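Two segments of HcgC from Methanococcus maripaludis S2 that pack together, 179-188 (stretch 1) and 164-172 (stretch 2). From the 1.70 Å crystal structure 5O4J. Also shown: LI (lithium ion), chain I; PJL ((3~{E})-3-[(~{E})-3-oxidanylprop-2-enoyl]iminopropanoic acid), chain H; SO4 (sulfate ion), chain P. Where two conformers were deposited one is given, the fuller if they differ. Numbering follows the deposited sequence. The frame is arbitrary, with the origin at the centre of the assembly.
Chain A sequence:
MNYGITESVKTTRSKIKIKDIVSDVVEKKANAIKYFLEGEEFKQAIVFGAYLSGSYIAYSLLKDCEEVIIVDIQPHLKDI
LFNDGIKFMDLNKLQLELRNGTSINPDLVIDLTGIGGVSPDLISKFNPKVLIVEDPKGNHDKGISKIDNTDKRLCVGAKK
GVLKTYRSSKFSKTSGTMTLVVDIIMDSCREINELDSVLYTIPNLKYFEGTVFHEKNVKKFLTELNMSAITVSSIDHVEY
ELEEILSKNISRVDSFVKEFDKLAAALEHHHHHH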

# COMPACT_ATOMS: atom_id res chain seq x y z
N THR A 179 -8.63 5.28 -16.64
CA THR A 179 -7.56 5.04 -15.67
C THR A 179 -7.96 5.56 -14.29
O THR A 179 -7.78 4.87 -13.27
CB THR A 179 -6.26 5.72 -16.11
OG1 THR A 179 -5.79 5.16 -17.34
CG2 THR A 179 -5.16 5.57 -15.05
N LEU A 180 -8.46 6.79 -14.24
CA LEU A 180 -8.82 7.40 -12.97
C LEU A 180 -9.95 6.63 -12.29
O LEU A 180 -9.91 6.43 -11.07
CB LEU A 180 -9.20 8.85 -13.18
CG LEU A 180 -8.06 9.75 -13.64
CD1 LEU A 180 -8.60 11.09 -14.13
CD2 LEU A 180 -7.04 9.93 -12.53
N VAL A 181 -10.95 6.20 -13.06
CA VAL A 181 -12.06 5.44 -12.50
C VAL A 181 -11.55 4.13 -11.90
O VAL A 181 -11.90 3.75 -10.77
CB VAL A 181 -13.13 5.20 -13.57
CG1 VAL A 181 -14.16 4.16 -13.13
CG2 VAL A 181 -13.81 6.51 -13.95
N VAL A 182 -10.71 3.41 -12.65
CA VAL A 182 -10.13 2.16 -12.17
C VAL A 182 -9.37 2.40 -10.87
O VAL A 182 -9.54 1.68 -9.89
CB VAL A 182 -9.21 1.57 -13.26
CG1 VAL A 182 -8.37 0.42 -12.70
CG2 VAL A 182 -10.04 1.10 -14.44
N ASP A 183 -8.53 3.42 -10.85
CA ASP A 183 -7.69 3.65 -9.68
C ASP A 183 -8.51 4.10 -8.47
O ASP A 183 -8.21 3.73 -7.34
CB ASP A 183 -6.61 4.66 -10.02
CG ASP A 183 -5.55 4.10 -10.95
OD1 ASP A 183 -5.50 2.87 -11.17
OD2 ASP A 183 -4.75 4.91 -11.46
N ILE A 184 -9.54 4.92 -8.70
CA ILE A 184 -10.47 5.29 -7.64
C ILE A 184 -11.07 4.03 -7.02
O ILE A 184 -11.13 3.88 -5.79
CB ILE A 184 -11.57 6.22 -8.19
CG1 ILE A 184 -10.99 7.61 -8.46
CG2 ILE A 184 -12.76 6.32 -7.23
CD1 ILE A 184 -11.86 8.47 -9.36
N ILE A 185 -11.53 3.12 -7.87
CA ILE A 185 -12.17 1.92 -7.36
C ILE A 185 -11.15 1.03 -6.63
O ILE A 185 -11.44 0.51 -5.54
CB ILE A 185 -12.89 1.18 -8.50
CG1 ILE A 185 -14.10 2.01 -8.95
CG2 ILE A 185 -13.33 -0.20 -8.05
CD1 ILE A 185 -14.79 1.52 -10.22
N MET A 186 -9.95 0.86 -7.20
CA MET A 186 -8.95 0.01 -6.58
C MET A 186 -8.50 0.55 -5.22
O MET A 186 -8.41 -0.20 -4.24
CB MET A 186 -7.75 -0.14 -7.51
CG MET A 186 -8.04 -0.93 -8.77
SD MET A 186 -8.52 -2.65 -8.48
CE MET A 186 -6.92 -3.31 -8.04
N ASP A 187 -8.23 1.86 -5.15
CA ASP A 187 -7.83 2.44 -3.87
C ASP A 187 -8.97 2.34 -2.86
O ASP A 187 -8.74 2.08 -1.68
CB ASP A 187 -7.38 3.89 -4.05
CG ASP A 187 -5.95 4.01 -4.57
OD1 ASP A 187 -5.23 3.00 -4.57
OD2 ASP A 187 -5.54 5.13 -4.96
N SER A 188 -10.21 2.51 -3.32
CA SER A 188 -11.35 2.37 -2.43
C SER A 188 -11.45 0.96 -1.88
O SER A 188 -11.66 0.77 -0.68
CB SER A 188 -12.64 2.76 -3.15
OG SER A 188 -12.64 4.12 -3.52
LI LI I . -3.11 16.01 -1.22
O14 PJL H . -8.26 5.77 -21.40
C12 PJL H . -7.35 5.69 -20.51
O13 PJL H . -7.52 5.98 -19.31
C10 PJL H . -5.95 5.23 -20.83
C4 PJL H . -5.47 5.67 -22.19
N5 PJL H . -5.74 5.02 -23.23
C6 PJL H . -5.32 5.38 -24.46
O8 PJL H . -5.14 4.53 -25.33
C7 PJL H . -5.03 6.79 -24.81
C2 PJL H . -5.16 7.77 -23.92
O1 PJL H . -4.90 9.03 -24.18
S SO4 P . 4.49 21.26 -17.29
O1 SO4 P . 3.38 22.16 -17.66
O2 SO4 P . 5.72 21.72 -17.96
O3 SO4 P . 4.67 21.30 -15.82
O4 SO4 P . 4.17 19.88 -17.72
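Stretch 2 (164-172) KTYRSSKFS

Stretch 2 lies along one side of the helix as a strand followed by a turn, in a contact that is greasy at its start and polar for the rest, with Arg167 as the hub that ties strand, turn and helix together. The chain is extended from Lys164 to Arg167, and this strand runs nearly parallel to helix 179-188: their N-to-C directions differ by 9°, and the axes approach to 10.0 Å. A type II beta turn from Arg167 to Lys170 follows, with Ser169 at phi/psi 70/3 and a weak closing bond of 3.3 Å from Lys170 N to Arg167 O. Beyond the turn the backbone is again extended in conformation and runs back against the helix direction: the CA atoms of Lys170 and Asp187 are 8.7 Å apart, and those of Ser172 and Asp183 close to 6.7 Å.

Alternation in the strand decides what reaches the helix. Thr165 and Arg167 point their CA-to-CB bonds toward it, while that of Tyr166 points away. On the helix, Leu180, Asp183, Ile184 and Asp187 follow the i, i+3, i+4, i+7 pattern of a single face. Leu180 sets out sideways, but its end comes nearer: CD1 packs 3.6 Å from Thr165 CG2, and CD2 lies 3.7 Å from Arg167 CG, covering the aliphatic part of the arginine.

Further on, the charge of Arg167 is met by Asp187. Asp187 OD2 sits at the guanidinium edge, near its plane, and accepts from Arg167 NH2 at 2.7 Å and from Arg167 NH1 at 2.9 Å, a salt bridge in which one oxygen takes both hydrogen bonds. Asp183 CB and Ile184 N lie over one face of the group, Asp183 CB being 3.5 Å from Arg167 NH1. Asp183 OD2 is 4.2 Å from Arg167 NH1 but well out of the guanidinium plane, so it contributes charge without receiving an N-H.

Asp183 instead uses OD2 to accept from Ser172 OG at 2.6 Å. That hydroxyl in turn accepts from Arg167 NE at 2.7 Å, forming a relay from arginine through serine to aspartate. Arg167 NH1 also donates to Phe171 O at 2.9 Å, so the side chain braces the segment after the turn while it grips the helix. The aliphatic part of Lys170 also reaches Asp187, its CD 3.6 Å from Asp187 OD2.

The contact buries 408 Å², summed over both sides, and Arg167 contributes the largest share, 89 Å², with an acceptor for each of its three guanidinium nitrogens.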

# COMPACT_ATOMS: atom_id res chain seq x y z
N LYS A 164 -4.92 19.03 -17.60
CA LYS A 164 -4.26 18.05 -16.74
C LYS A 164 -5.24 17.55 -15.69
O LYS A 164 -6.07 18.31 -15.20
CB LYS A 164 -3.02 18.66 -16.07
CG LYS A 164 -1.99 19.24 -17.04
CD LYS A 164 -0.86 19.94 -16.29
CE LYS A 164 0.24 20.43 -17.23
NZ LYS A 164 0.96 19.33 -17.95
N THR A 165 -5.13 16.27 -15.35
CA THR A 165 -6.00 15.68 -14.35
C THR A 165 -5.21 14.69 -13.52
O THR A 165 -4.65 13.73 -14.07
CB THR A 165 -7.23 15.01 -14.99
OG1 THR A 165 -7.87 15.91 -15.90
CG2 THR A 165 -8.22 14.62 -13.92
N TYR A 166 -5.18 14.91 -12.21
CA TYR A 166 -4.45 14.06 -11.28
C TYR A 166 -5.34 13.74 -10.09
O TYR A 166 -6.39 14.35 -9.87
CB TYR A 166 -3.18 14.74 -10.76
CG TYR A 166 -2.31 15.32 -11.84
CD1 TYR A 166 -1.63 14.51 -12.73
CD2 TYR A 166 -2.13 16.70 -11.94
CE1 TYR A 166 -0.82 15.05 -13.72
CE2 TYR A 166 -1.32 17.25 -12.92
CZ TYR A 166 -0.68 16.43 -13.80
OH TYR A 166 0.13 17.00 -14.77
N ARG A 167 -4.89 12.78 -9.29
CA ARG A 167 -5.51 12.48 -8.01
C ARG A 167 -4.64 13.05 -6.89
O ARG A 167 -3.45 12.73 -6.80
CB ARG A 167 -5.71 10.97 -7.85
CG ARG A 167 -6.60 10.37 -8.93
CD ARG A 167 -7.10 8.98 -8.55
NE ARG A 167 -5.99 8.04 -8.44
CZ ARG A 167 -5.86 7.11 -7.51
NH1 ARG A 167 -4.81 6.30 -7.53
NH2 ARG A 167 -6.75 6.98 -6.54
N SER A 168 -5.22 13.91 -6.06
CA SER A 168 -4.49 14.44 -4.93
C SER A 168 -4.06 13.31 -4.00
O SER A 168 -4.88 12.47 -3.62
CB SER A 168 -5.35 15.46 -4.18
OG SER A 168 -6.41 14.81 -3.49
N SER A 169 -2.78 13.27 -3.67
CA SER A 169 -2.15 12.33 -2.74
C SER A 169 -2.07 10.89 -3.24
O SER A 169 -1.60 10.03 -2.48
CB SER A 169 -2.85 12.31 -1.38
OG SER A 169 -2.68 13.56 -0.73
N LYS A 170 -2.50 10.58 -4.45
CA LYS A 170 -2.53 9.20 -4.92
C LYS A 170 -1.89 9.09 -6.29
O LYS A 170 -1.91 10.04 -7.08
CB LYS A 170 -3.98 8.67 -4.99
CG LYS A 170 -4.68 8.64 -3.65
CD LYS A 170 -4.10 7.56 -2.76
CE LYS A 170 -5.04 7.23 -1.61
NZ LYS A 170 -4.52 6.12 -0.78
N PHE A 171 -1.37 7.91 -6.60
CA PHE A 171 -0.65 7.68 -7.85
C PHE A 171 -1.59 7.12 -8.93
O PHE A 171 -2.23 6.09 -8.73
CB PHE A 171 0.51 6.71 -7.64
CG PHE A 171 1.40 6.59 -8.85
CD1 PHE A 171 1.05 5.76 -9.90
CD2 PHE A 171 2.58 7.30 -8.94
CE1 PHE A 171 1.86 5.64 -11.02
CE2 PHE A 171 3.38 7.20 -10.05
CZ PHE A 171 3.02 6.37 -11.10
N SER A 172 -1.57 7.76 -10.10
CA SER A 172 -2.23 7.25 -11.30
C SER A 172 -1.31 7.44 -12.49
O SER A 172 -0.61 8.45 -12.58
CB SER A 172 -3.57 7.96 -11.56
OG SER A 172 -4.59 7.44 -10.70
O HOH W 1 -4.46 17.88 -1.75